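Local atomic coordinates of D-psicose 3-epimerase (Agrobacterium tumefaciens, PDB entry 2HK0), a protein that catalyses the metal-dependent C3 epimerisation of free ketohexoses, interconverting D-fructose and D-psicose on a TIM-barrel scaffold. Residues His229-Ser233 / Met243-Glu247. Numbering follows the deposited sequence.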
loop_
_atom_site.group_PDB
_atom_site.type_symbol
_atom_site.label_atom_id
_atom_site.label_comp_id
_atom_site.label_asym_id
_atom_site.label_seq_id
_atom_site.Cartn_x
_atom_site.Cartn_y
_atom_site.Cartn_z
ATOM N N HIS A 229 11.458 -3.279 16.846
ATOM C CA HIS A 229 12.257 -2.164 16.344
ATOM C C HIS A 229 11.590 -1.560 15.111
ATOM O O HIS A 229 11.027 -2.289 14.281
ATOM C CB HIS A 229 13.667 -2.645 15.962
ATOM C CG HIS A 229 14.626 -2.680 17.110
ATOM N ND1 HIS A 229 15.969 -2.945 16.947
ATOM C CD2 HIS A 229 14.451 -2.415 18.424
ATOM C CE1 HIS A 229 16.582 -2.831 18.111
ATOM N NE2 HIS A 229 15.682 -2.508 19.025
ATOM N N THR A 230 11.682 -0.239 14.970
ATOM C CA THR A 230 11.075 0.439 13.833
ATOM C C THR A 230 12.024 1.362 13.070
ATOM O O THR A 230 12.988 1.898 13.625
ATOM C CB THR A 230 9.892 1.284 14.266
ATOM O OG1 THR A 230 10.316 2.156 15.319
ATOM C CG2 THR A 230 8.747 0.391 14.754
ATOM N N GLY A 231 11.705 1.550 11.794
ATOM C CA GLY A 231 12.483 2.407 10.916
ATOM C C GLY A 231 11.923 2.223 9.520
ATOM O O GLY A 231 11.231 1.234 9.259
ATOM N N GLU A 232 12.193 3.161 8.619
ATOM C CA GLU A 232 11.699 3.024 7.261
ATOM C C GLU A 232 12.621 2.013 6.578
ATOM O O GLU A 232 13.606 1.567 7.177
ATOM C CB GLU A 232 11.707 4.382 6.545
ATOM C CG GLU A 232 10.706 5.416 7.121
ATOM C CD GLU A 232 9.226 5.019 6.937
ATOM O OE1 GLU A 232 8.949 4.121 6.106
ATOM O OE2 GLU A 232 8.338 5.620 7.608
ATOM N N SER A 233 12.315 1.648 5.338
ATOM C CA SER A 233 13.098 0.642 4.633
ATOM C C SER A 233 14.568 1.004 4.511
ATOM O O SER A 233 15.431 0.105 4.469
ATOM C CB SER A 233 12.520 0.396 3.235
ATOM O OG SER A 233 12.790 1.491 2.376
HETATM N N MSE A 243 6.596 2.574 4.755
HETATM C CA MSE A 243 6.318 1.398 5.581
HETATM C C MSE A 243 4.780 1.358 5.821
HETATM O O MSE A 243 4.141 2.400 5.990
HETATM C CB MSE A 243 7.077 1.561 6.897
HETATM C CG MSE A 243 7.360 0.303 7.689
HETATM SE SE MSE A 243 8.444 -1.001 6.731
HETATM C CE MSE A 243 10.228 -0.271 6.863
ATOM N N PRO A 244 4.163 0.165 5.820
ATOM C CA PRO A 244 2.707 0.119 6.047
ATOM C C PRO A 244 2.375 0.267 7.545
ATOM O O PRO A 244 1.884 -0.659 8.191
ATOM C CB PRO A 244 2.300 -1.252 5.509
ATOM C CG PRO A 244 3.560 -1.833 4.886
ATOM C CD PRO A 244 4.702 -1.179 5.572
ATOM N N TRP A 245 2.630 1.452 8.078
ATOM C CA TRP A 245 2.412 1.719 9.488
ATOM C C TRP A 245 1.031 1.357 10.022
ATOM O O TRP A 245 0.919 0.804 11.110
ATOM C CB TRP A 245 2.757 3.182 9.778
ATOM C CG TRP A 245 4.216 3.474 9.505
ATOM C CD1 TRP A 245 4.725 4.320 8.557
ATOM C CD2 TRP A 245 5.340 2.869 10.148
ATOM N NE1 TRP A 245 6.109 4.276 8.570
ATOM C CE2 TRP A 245 6.510 3.391 9.534
ATOM C CE3 TRP A 245 5.480 1.929 11.189
ATOM C CZ2 TRP A 245 7.805 2.999 9.923
ATOM C CZ3 TRP A 245 6.752 1.545 11.573
ATOM C CH2 TRP A 245 7.904 2.080 10.938
ATOM N N HIS A 246 -0.013 1.646 9.255
ATOM C CA HIS A 246 -1.362 1.329 9.693
ATOM C C HIS A 246 -1.555 -0.186 9.871
ATOM O O HIS A 246 -2.125 -0.639 10.865
ATOM C CB HIS A 246 -2.374 1.903 8.701
ATOM C CG HIS A 246 -3.802 1.628 9.073
ATOM N ND1 HIS A 246 -4.553 0.652 8.461
ATOM C CD2 HIS A 246 -4.607 2.187 10.008
ATOM C CE1 HIS A 246 -5.760 0.621 8.998
ATOM N NE2 HIS A 246 -5.819 1.541 9.940
ATOM N N GLU A 247 -1.076 -0.965 8.910
ATOM C CA GLU A 247 -1.168 -2.425 8.974
ATOM C C GLU A 247 -0.378 -2.950 10.192
ATOM O O GLU A 247 -0.826 -3.855 10.912
ATOM C CB GLU A 247 -0.581 -3.037 7.694
ATOM C CG GLU A 247 -0.657 -4.564 7.644
ATOM C CD GLU A 247 0.092 -5.150 6.458
ATOM O OE1 GLU A 247 0.131 -4.488 5.404
ATOM O OE2 GLU A 247 0.631 -6.272 6.563
#
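In the seventh beta-alpha unit of the TIM barrel, Glu232, just past the C-terminal end of strand 225-230, reaches across to Met243, in the lead-in to helix 245-254, and to Trp245 in its first turn, and closes the intervening loop at its base. The Glu232 carboxylate is held by both oxygens. OE1 accepts the backbone N-H of Met243 through its syn lone pair (N to OE1 3.1 Å, 161° at the hydrogen), and OE2 takes the indole N-H of Trp245 (NE1 to OE2 2.8 Å). The bend at chi2 (-66°) folds the glutamate chain to bring both oxygens to these donors. The carboxylate stands almost perpendicular to the indole, with OE2 near the ring plane at its NE1 edge. OE2 also accepts the backbone N-H of Gly239, so the same carboxylate ties down the loop between the segments, and these three donors would be expected to favour the ionised form.

Farther round the indole rim, Thr230 brings CG2 to 3.9 Å from Trp245 CZ3, while Phe302 meets the tryptophan edge-to-face. Met243, a selenomethionine, lays CB over one indole face near the rim. Its CG is anti to the backbone N (chi1 -158°), and bends at the next two torsions carry the methyl to the backbone just past the strand end. Gly231 O is hydrogen-bonded to Thr204 OG1; Met243 CE approaches it tightly, at 3.0 Å, and lies 3.2 Å from Ser233 N.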